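Local coordinates for putative cell adhesion protein (PDB 4GPV) that probably serves as a structural subunit of a bacterial pilus, as a member of the FimA family of major fimbrial proteins, at residues E106-D118 with L186-A198. Numbering follows the deposited sequence. Where two conformers were deposited one is given.
Sequences ETDLLAVTGSLMD and LFAGKKGRFFGSA
G114 and G192 face each other as a hydrogen-bonded antiparallel pair. G114 N reaches G192 O at 2.9 Å, and G192 N returns to G114 O at 2.8 Å. T113 with R193 and S115 with K191 are the flanking non-hydrogen-bonded pairs. T113 CG2 lies 3.2 Å from R193 CD, a tight fit. The R193 chain bends at chi2 (-70°) and chi3 (-86°), which folds the guanidinium back so that A111 CA sits over one face. On the other side of the sheet, the F194 ring turns its edge to V112 O, with CD2 3.6 Å from that oxygen. This short antiparallel pairing adds strand 113-115 to a sheet of the FimA-like C-terminal domain, through the end of strand 176-193. Beyond it, L110 CD2 packs on F195 CB at 3.6 Å. A water accepts from F195 N and lies 2.7 Å from V112 O, bridging the two segments. R193 itself is positioned by NE donating to F195 O at 3.1 Å and by a salt bridge from NH2 to E200. A leucine in place of R193 would probably leave E200 without its charge partner and F195 O without this donor. Farther out, V89 of strand 83-90 touches both F194 and F195.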
loop_
_atom_site.group_PDB
_atom_site.type_symbol
_atom_site.label_atom_id
_atom_site.label_comp_id
_atom_site.label_asym_id
_atom_site.label_seq_id
_atom_site.Cartn_x
_atom_site.Cartn_y
_atom_site.Cartn_z
ATOM N N GLU A 106 18.282 17.761 0.113
ATOM C CA GLU A 106 17.930 16.531 0.812
ATOM C C GLU A 106 16.649 16.742 1.622
ATOM O O GLU A 106 15.782 15.874 1.614
ATOM C CB GLU A 106 19.099 16.131 1.705
ATOM C CG GLU A 106 18.969 14.765 2.352
ATOM C CD GLU A 106 20.231 14.338 3.072
ATOM O OE1 GLU A 106 21.205 15.127 3.098
ATOM O OE2 GLU A 106 20.254 13.207 3.601
ATOM N N THR A 107 16.506 17.929 2.255
ATOM C CA THR A 107 15.301 18.298 3.012
ATOM C C THR A 107 14.086 18.211 2.077
ATOM O O THR A 107 13.088 17.616 2.467
ATOM C CB THR A 107 15.472 19.692 3.643
ATOM O OG1 THR A 107 16.601 19.656 4.517
ATOM C CG2 THR A 107 14.237 20.141 4.449
ATOM N N ASP A 108 14.199 18.698 0.823
ATOM C CA ASP A 108 13.093 18.606 -0.146
ATOM C C ASP A 108 12.717 17.185 -0.458
ATOM O O ASP A 108 11.526 16.871 -0.513
ATOM C CB ASP A 108 13.431 19.284 -1.478
ATOM C CG ASP A 108 13.595 20.786 -1.414
ATOM O OD1 ASP A 108 13.039 21.405 -0.469
ATOM O OD2 ASP A 108 14.233 21.352 -2.343
ATOM N N LEU A 109 13.722 16.335 -0.742
ATOM C CA LEU A 109 13.437 14.960 -1.117
ATOM C C LEU A 109 12.733 14.218 0.024
ATOM O O LEU A 109 11.790 13.475 -0.228
ATOM C CB LEU A 109 14.722 14.222 -1.508
ATOM C CG LEU A 109 14.534 12.738 -1.845
ATOM C CD1 LEU A 109 13.721 12.551 -3.081
ATOM C CD2 LEU A 109 15.838 12.060 -2.020
ATOM N N LEU A 110 13.191 14.431 1.269
ATOM C CA LEU A 110 12.659 13.749 2.443
ATOM C C LEU A 110 11.178 14.060 2.694
ATOM O O LEU A 110 10.482 13.259 3.333
ATOM C CB LEU A 110 13.490 14.090 3.687
ATOM C CG LEU A 110 14.931 13.568 3.678
ATOM C CD1 LEU A 110 15.703 14.044 4.910
ATOM C CD2 LEU A 110 14.988 12.059 3.558
ATOM N N ALA A 111 10.695 15.191 2.166
ATOM C CA ALA A 111 9.305 15.607 2.303
ATOM C C ALA A 111 8.415 15.200 1.126
ATOM O O ALA A 111 7.204 15.360 1.231
ATOM C CB ALA A 111 9.242 17.117 2.486
ATOM N N VAL A 112 8.970 14.673 0.009
ATOM C CA VAL A 112 8.116 14.326 -1.142
ATOM C C VAL A 112 7.124 13.207 -0.795
ATOM O O VAL A 112 7.527 12.175 -0.287
ATOM C CB VAL A 112 8.932 13.922 -2.399
ATOM C CG1 VAL A 112 8.008 13.452 -3.529
ATOM C CG2 VAL A 112 9.781 15.089 -2.868
ATOM N N THR A 113 5.853 13.387 -1.181
ATOM C CA THR A 113 4.842 12.331 -1.010
ATOM C C THR A 113 4.141 12.119 -2.355
ATOM O O THR A 113 4.036 13.049 -3.165
ATOM C CB THR A 113 3.827 12.704 0.117
ATOM O OG1 THR A 113 3.111 13.861 -0.291
ATOM C CG2 THR A 113 4.507 13.059 1.429
ATOM N N GLY A 114 3.678 10.900 -2.572
ATOM C CA GLY A 114 2.896 10.541 -3.742
ATOM C C GLY A 114 1.498 10.153 -3.294
ATOM O O GLY A 114 1.288 9.873 -2.105
ATOM N N SER A 115 0.526 10.133 -4.222
ATOM C CA SER A 115 -0.839 9.772 -3.808
ATOM C C SER A 115 -1.128 8.366 -4.177
ATOM O O SER A 115 -0.505 7.842 -5.108
ATOM C CB SER A 115 -1.872 10.714 -4.420
ATOM O OG SER A 115 -1.770 11.961 -3.747
ATOM N N LEU A 116 -2.089 7.735 -3.471
ATOM C CA LEU A 116 -2.390 6.339 -3.808
ATOM C C LEU A 116 -3.108 6.245 -5.151
ATOM O O LEU A 116 -3.052 5.196 -5.792
ATOM C CB LEU A 116 -3.238 5.695 -2.699
ATOM C CG LEU A 116 -3.584 4.201 -2.835
ATOM C CD1 LEU A 116 -2.335 3.320 -2.822
ATOM C CD2 LEU A 116 -4.547 3.807 -1.707
HETATM N N MSE A 117 -3.835 7.312 -5.542
HETATM C CA MSE A 117 -4.553 7.330 -6.813
HETATM C C MSE A 117 -4.012 8.405 -7.717
HETATM O O MSE A 117 -3.464 9.411 -7.236
HETATM C CB MSE A 117 -6.079 7.562 -6.648
HETATM C CG MSE A 117 -6.755 6.609 -5.684
HETATM SE SE MSE A 117 -6.808 4.807 -6.392
HETATM C CE MSE A 117 -7.001 3.856 -4.676
ATOM N N ASP A 118 -4.214 8.222 -9.031
ATOM C CA ASP A 118 -3.808 9.218 -10.010
ATOM C C ASP A 118 -4.795 10.424 -9.936
ATOM O O ASP A 118 -5.666 10.409 -9.067
ATOM C CB ASP A 118 -3.692 8.596 -11.412
ATOM C CG ASP A 118 -4.974 8.220 -12.113
ATOM O OD1 ASP A 118 -6.064 8.580 -11.604
ATOM O OD2 ASP A 118 -4.891 7.625 -13.212
ATOM N N LEU A 186 -12.001 0.479 2.731
ATOM C CA LEU A 186 -12.483 1.772 3.206
ATOM C C LEU A 186 -11.353 2.491 3.877
ATOM O O LEU A 186 -10.604 1.874 4.659
ATOM C CB LEU A 186 -13.697 1.606 4.171
ATOM C CG LEU A 186 -14.811 0.630 3.748
ATOM C CD1 LEU A 186 -15.940 0.589 4.842
ATOM C CD2 LEU A 186 -15.389 1.011 2.364
ATOM N N PHE A 187 -11.190 3.803 3.577
ATOM C CA PHE A 187 -10.187 4.641 4.236
ATOM C C PHE A 187 -8.785 4.123 4.036
ATOM O O PHE A 187 -8.024 3.963 4.984
ATOM C CB PHE A 187 -10.483 4.819 5.749
ATOM C CG PHE A 187 -11.921 5.220 5.949
ATOM C CD1 PHE A 187 -12.410 6.394 5.396
ATOM C CD2 PHE A 187 -12.812 4.365 6.587
ATOM C CE1 PHE A 187 -13.762 6.722 5.498
ATOM C CE2 PHE A 187 -14.159 4.688 6.689
ATOM C CZ PHE A 187 -14.630 5.866 6.138
ATOM N N ALA A 188 -8.424 3.948 2.763
ATOM C CA ALA A 188 -7.043 3.688 2.362
ATOM C C ALA A 188 -6.268 4.994 2.557
ATOM O O ALA A 188 -6.750 6.026 2.084
ATOM C CB ALA A 188 -7.015 3.300 0.886
ATOM N N GLY A 189 -5.105 4.968 3.211
ATOM C CA GLY A 189 -4.317 6.190 3.392
ATOM C C GLY A 189 -3.934 6.801 2.047
ATOM O O GLY A 189 -3.472 6.091 1.148
ATOM N N LYS A 190 -4.146 8.124 1.888
ATOM C CA LYS A 190 -3.853 8.777 0.608
ATOM C C LYS A 190 -2.346 8.974 0.323
ATOM O O LYS A 190 -1.927 8.784 -0.814
ATOM C CB LYS A 190 -4.535 10.164 0.565
ATOM C CG LYS A 190 -4.076 11.064 -0.604
ATOM C CD LYS A 190 -4.950 12.293 -0.766
ATOM C CE LYS A 190 -4.545 13.110 -1.973
ATOM N NZ LYS A 190 -5.667 13.966 -2.442
ATOM N N LYS A 191 -1.565 9.323 1.359
ATOM C CA LYS A 191 -0.164 9.730 1.230
ATOM C C LYS A 191 0.833 8.613 1.318
ATOM O O LYS A 191 0.838 7.864 2.281
ATOM C CB LYS A 191 0.198 10.771 2.298
ATOM C CG LYS A 191 -0.247 12.182 1.980
ATOM C CD LYS A 191 0.532 13.197 2.816
ATOM C CE LYS A 191 0.094 14.616 2.547
ATOM N NZ LYS A 191 1.029 15.602 3.149
ATOM N N GLY A 192 1.697 8.549 0.319
ATOM C CA GLY A 192 2.779 7.575 0.253
ATOM C C GLY A 192 4.079 8.327 0.427
ATOM O O GLY A 192 4.477 9.084 -0.464
ATOM N N ARG A 193 4.713 8.169 1.599
ATOM C CA ARG A 193 5.977 8.800 1.898
ATOM C C ARG A 193 7.096 7.924 1.433
ATOM O O ARG A 193 7.161 6.734 1.806
ATOM C CB ARG A 193 6.102 9.037 3.413
ATOM C CG ARG A 193 5.585 10.358 3.897
ATOM C CD ARG A 193 6.472 11.506 3.448
ATOM N NE ARG A 193 7.608 11.779 4.325
ATOM C CZ ARG A 193 7.614 12.698 5.280
ATOM N NH1 ARG A 193 6.523 13.409 5.534
ATOM N NH2 ARG A 193 8.702 12.904 6.001
ATOM N N PHE A 194 7.987 8.471 0.594
ATOM C CA PHE A 194 9.100 7.650 0.142
ATOM C C PHE A 194 10.175 7.534 1.195
ATOM O O PHE A 194 10.846 6.506 1.259
ATOM C CB PHE A 194 9.703 8.239 -1.159
ATOM C CG PHE A 194 8.700 8.272 -2.285
ATOM C CD1 PHE A 194 8.532 7.169 -3.123
ATOM C CD2 PHE A 194 7.914 9.405 -2.511
ATOM C CE1 PHE A 194 7.604 7.204 -4.173
ATOM C CE2 PHE A 194 6.965 9.426 -3.545
ATOM C CZ PHE A 194 6.808 8.328 -4.356
ATOM N N PHE A 195 10.416 8.622 1.959
ATOM C CA PHE A 195 11.452 8.658 2.987
ATOM C C PHE A 195 10.847 9.223 4.251
ATOM O O PHE A 195 9.637 9.399 4.331
ATOM C CB PHE A 195 12.659 9.477 2.496
ATOM C CG PHE A 195 13.209 8.923 1.216
ATOM C CD1 PHE A 195 13.932 7.732 1.210
ATOM C CD2 PHE A 195 12.942 9.543 0.000
ATOM C CE1 PHE A 195 14.356 7.165 0.015
ATOM C CE2 PHE A 195 13.369 8.970 -1.195
ATOM C CZ PHE A 195 14.123 7.812 -1.173
ATOM N N GLY A 196 11.663 9.434 5.253
ATOM C CA GLY A 196 11.144 9.937 6.513
ATOM C C GLY A 196 11.049 8.830 7.529
ATOM O O GLY A 196 11.420 7.680 7.270
ATOM N N SER A 197 10.562 9.190 8.695
ATOM C CA SER A 197 10.498 8.271 9.813
ATOM C C SER A 197 9.389 7.255 9.630
ATOM O O SER A 197 8.429 7.477 8.890
ATOM C CB SER A 197 10.261 9.038 11.101
ATOM O OG SER A 197 8.940 9.556 11.104
ATOM N N ALA A 198 9.515 6.142 10.356
ATOM C CA ALA A 198 8.490 5.116 10.347
ATOM C C ALA A 198 7.144 5.737 10.801
ATOM O O ALA A 198 6.104 5.424 10.213
ATOM C CB ALA A 198 8.915 3.984 11.278
HETATM O O HOH W 1 9.596 11.333 1.284
#